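Local atomic coordinates of peptidoglycan DD-endopeptidase ShyB (PDB entry 2GU1), a protein that cleaves peptide cross-links between adjacent peptidoglycan strands as a zinc-dependent endopeptidase, probably opening the cell wall for insertion of new glycans. Residues A238-I241 with G242-V245; A301-T304 with G305-G309. All coordinates share one frame; numbering follows the deposited sequence.

Contact 1. Residues A238-I241 with G242-V245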
loop_
_atom_site.group_PDB
_atom_site.type_symbol
_atom_site.label_atom_id
_atom_site.label_comp_id
_atom_site.label_asym_id
_atom_site.label_seq_id
_atom_site.Cartn_x
_atom_site.Cartn_y
_atom_site.Cartn_z
ATOM N N ALA A 238 10.086 -4.790 20.591
ATOM C CA ALA A 238 11.384 -4.649 21.238
ATOM C C ALA A 238 12.430 -5.597 20.672
ATOM O O ALA A 238 12.790 -6.593 21.304
ATOM C CB ALA A 238 11.238 -4.872 22.739
ATOM N N THR A 239 12.923 -5.283 19.483
ATOM C CA THR A 239 13.928 -6.115 18.830
ATOM C C THR A 239 15.333 -5.554 18.929
ATOM O O THR A 239 15.543 -4.345 18.843
ATOM C CB THR A 239 13.646 -6.266 17.325
ATOM O OG1 THR A 239 13.464 -4.965 16.749
ATOM C CG2 THR A 239 12.423 -7.108 17.086
ATOM N N PRO A 240 16.323 -6.434 19.129
ATOM C CA PRO A 240 17.707 -5.972 19.209
ATOM C C PRO A 240 18.083 -5.740 17.745
ATOM O O PRO A 240 17.453 -6.312 16.859
ATOM C CB PRO A 240 18.454 -7.184 19.763
ATOM C CG PRO A 240 17.391 -7.970 20.481
ATOM C CD PRO A 240 16.214 -7.838 19.556
ATOM N N ILE A 241 19.076 -4.899 17.480
ATOM C CA ILE A 241 19.500 -4.692 16.107
ATOM C C ILE A 241 19.987 -6.069 15.658
ATOM O O ILE A 241 20.720 -6.732 16.400
ATOM C CB ILE A 241 20.680 -3.695 16.033
ATOM C CG1 ILE A 241 20.232 -2.331 16.557
ATOM C CG2 ILE A 241 21.191 -3.595 14.606
ATOM C CD1 ILE A 241 21.340 -1.273 16.619
ATOM N N GLY A 242 19.567 -6.513 14.476
ATOM C CA GLY A 242 20.001 -7.811 13.978
ATOM C C GLY A 242 18.993 -8.935 14.155
ATOM O O GLY A 242 19.179 -10.030 13.615
ATOM N N ALA A 243 17.927 -8.687 14.907
ATOM C CA ALA A 243 16.910 -9.711 15.110
ATOM C C ALA A 243 16.197 -9.974 13.793
ATOM O O ALA A 243 15.939 -9.046 13.026
ATOM C CB ALA A 243 15.901 -9.258 16.157
ATOM N N PRO A 244 15.873 -11.245 13.510
ATOM C CA PRO A 244 15.183 -11.571 12.262
ATOM C C PRO A 244 13.764 -11.011 12.213
ATOM O O PRO A 244 13.044 -11.001 13.219
ATOM C CB PRO A 244 15.204 -13.100 12.240
ATOM C CG PRO A 244 15.134 -13.446 13.703
ATOM C CD PRO A 244 16.140 -12.465 14.293
ATOM N N VAL A 245 13.379 -10.544 11.029
ATOM C CA VAL A 245 12.056 -9.972 10.791
ATOM C C VAL A 245 11.436 -10.853 9.719
ATOM O O VAL A 245 12.092 -11.163 8.726
ATOM C CB VAL A 245 12.170 -8.515 10.265
ATOM C CG1 VAL A 245 10.799 -7.964 9.913
ATOM C CG2 VAL A 245 12.834 -7.645 11.315
#

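Contact 2. Residues A301-T304 with G305-G309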
loop_
_atom_site.group_PDB
_atom_site.type_symbol
_atom_site.label_atom_id
_atom_site.label_comp_id
_atom_site.label_asym_id
_atom_site.label_seq_id
_atom_site.Cartn_x
_atom_site.Cartn_y
_atom_site.Cartn_z
ATOM N N ALA A 301 16.025 -6.603 11.941
ATOM C CA ALA A 301 15.624 -5.372 12.613
ATOM C C ALA A 301 16.820 -4.470 12.835
ATOM O O ALA A 301 17.965 -4.932 12.889
ATOM C CB ALA A 301 14.939 -5.698 13.943
ATOM N N GLY A 302 16.573 -3.172 12.964
ATOM C CA GLY A 302 17.681 -2.263 13.147
ATOM C C GLY A 302 17.301 -1.011 13.899
ATOM O O GLY A 302 16.357 -1.009 14.686
ATOM N N ALA A 303 18.054 0.048 13.637
ATOM C CA ALA A 303 17.842 1.343 14.252
ATOM C C ALA A 303 18.179 2.418 13.225
ATOM O O ALA A 303 18.711 3.462 13.583
ATOM C CB ALA A 303 18.739 1.486 15.459
ATOM N N THR A 304 17.902 2.149 11.949
ATOM C CA THR A 304 18.183 3.135 10.902
ATOM C C THR A 304 17.063 4.170 10.849
ATOM O O THR A 304 15.941 3.922 11.309
ATOM C CB THR A 304 18.351 2.491 9.493
ATOM O OG1 THR A 304 17.201 1.700 9.167
ATOM C CG2 THR A 304 19.611 1.616 9.445
ATOM N N GLY A 305 17.377 5.337 10.299
ATOM C CA GLY A 305 16.391 6.396 10.216
ATOM C C GLY A 305 16.424 7.215 11.485
ATOM O O GLY A 305 17.466 7.307 12.136
ATOM N N ARG A 306 15.284 7.800 11.839
ATOM C CA ARG A 306 15.158 8.628 13.032
ATOM C C ARG A 306 14.349 7.929 14.126
ATOM O O ARG A 306 13.180 7.582 13.928
ATOM C CB ARG A 306 14.489 9.957 12.670
ATOM C CG ARG A 306 14.009 10.772 13.865
ATOM C CD ARG A 306 15.159 11.123 14.798
ATOM N NE ARG A 306 16.161 11.971 14.156
ATOM C CZ ARG A 306 15.930 13.207 13.715
ATOM N NH1 ARG A 306 14.725 13.751 13.844
ATOM N NH2 ARG A 306 16.907 13.903 13.148
ATOM N N LEU A 307 14.976 7.735 15.285
ATOM C CA LEU A 307 14.320 7.077 16.408
ATOM C C LEU A 307 15.060 7.289 17.727
ATOM O O LEU A 307 16.240 7.651 17.738
ATOM C CB LEU A 307 14.172 5.576 16.121
ATOM C CG LEU A 307 15.313 4.885 15.359
ATOM C CD1 LEU A 307 16.639 5.080 16.084
ATOM C CD2 LEU A 307 14.994 3.409 15.214
ATOM N N THR A 308 14.357 7.055 18.834
ATOM C CA THR A 308 14.920 7.222 20.174
ATOM C C THR A 308 15.570 5.945 20.682
ATOM O O THR A 308 16.142 5.923 21.775
ATOM C CB THR A 308 13.841 7.641 21.190
ATOM O OG1 THR A 308 12.734 6.733 21.115
ATOM C CG2 THR A 308 13.363 9.055 20.906
ATOM N N GLY A 309 15.471 4.886 19.885
ATOM C CA GLY A 309 16.052 3.610 20.252
ATOM C C GLY A 309 15.736 2.541 19.222
ATOM O O GLY A 309 14.739 2.655 18.504
#

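Contact 1. Residues A238-I241 with G242-V245
The methyl group of Ala243 fits against the side chains of Thr239 and Pro240 and the carbonyl oxygen of Pro240, just where the chain reverses. Thr239 can be followed from the CB outward. Its CB lies 3.9 Å from Ala243 CB, and the CG2 methyl stays close to the same atom at 4.2 Å. The hydroxyl takes another course: with chi1 at 52°, OG1 sits between the backbone N and the carbonyl carbon, while CG2 is anti to that carbon. The branch thus splits, with carbon turned to the methyl of Ala243 and oxygen turned to Ala301. On the proline side, ring atom CD of Pro240 meets Ala243 CB at 3.7 Å. Pro240 O approaches the same methyl to 3.4 Å, so one small side chain is covered by a hydroxyl-bearing carbon, a proline ring carbon and a carbonyl oxygen. That oxygen also receives the N-H of Ala243, at 3.1 Å between Ala243 N and Pro240 O. The N-H points almost straight at it (160°), but the donor stands 41° above the carbonyl plane. Ile241 and Gly242 fill the corner. Ile241 directs its CB outward, and its CB and CG2 lie beside the next peptide N, that of Gly242, as adjacency requires. Gly242 has a positive phi, a conformation easily reached without a side chain. Around the corner, Tyr210 touches both Thr239 and Pro240, and Leu312 of strand 312-318 touches Thr239. Hydrogen bond and backbone angles together define a type II beta turn from Pro240 to Ala243, the link that carries the M23 peptidase chain from zinc-proximal strand 235-237 into strand 244-246.

Contact 2. Residues A301-T304 with G305-G309
Leu307 folds back over the backbone of Ala303, closing a broad loop of the M23 peptidase domain between strands 297-300 and 312-318. The first shell is almost wholly carbon against main chain. Methyl CD2 comes to 3.6 Å from Ala303 CA, and methyl CD1 lies 3.6 Å from Ala303 O, so the two methyls are spread along the CA-to-carbonyl part of Ala303, CD2 at its CA and CD1 at its O. CD1 also meets the methyl of Ala303 more loosely, CB to CD1 being 4.2 Å. CD2 keeps a similar distance, 4.1 Å, from Thr304 O. The leucine arrives here with chi1 at 37°, CG standing between its own backbone N and carbonyl carbon. No hydrogen bond joins the two halves, and the loop is held from outside. Gly305 forms its bend, with a positive phi of 88°; beyond it, Arg306 turns outward and lies on Tyr261, to which its backbone is also hydrogen-bonded. In the next shell, Gly309 O is hydrogen-bonded to His311 ND1, a local bond just before strand 312-318, which bears the zinc ligand His313. Thr304 secures the other limb: its O is hydrogen-bonded to His280 ND1, and its side-chain hydroxyl, though its CB points away from 305-309, is gripped by two backbone partners, OG1 being hydrogen-bonded to both Leu281 O and Asn264 N.

Contact 1 and contact 2, with centres 11 Å apart, meet at Ala301. Its backbone probably hydrogen-bonds on both sides: Ala301 N to Ala243 O at 2.7 Å and Ala301 O to Gly242 N at 2.8 Å, continuing the pairing of strands 244-246 and 297-300. The methyl of Ala301 packs on the hydroxyl of the turn, CB to Thr239 OG1 3.3 Å. Both contacts lie near the metal site formed by His232, Asp236 and His313. The side chain of Leu307 in 305-309 is about 8 Å from the zinc ion and that of Thr239 in 238-241 about 11 Å, so neither supplies a ligand, and Leu307 comes nearer to the metal than Thr239.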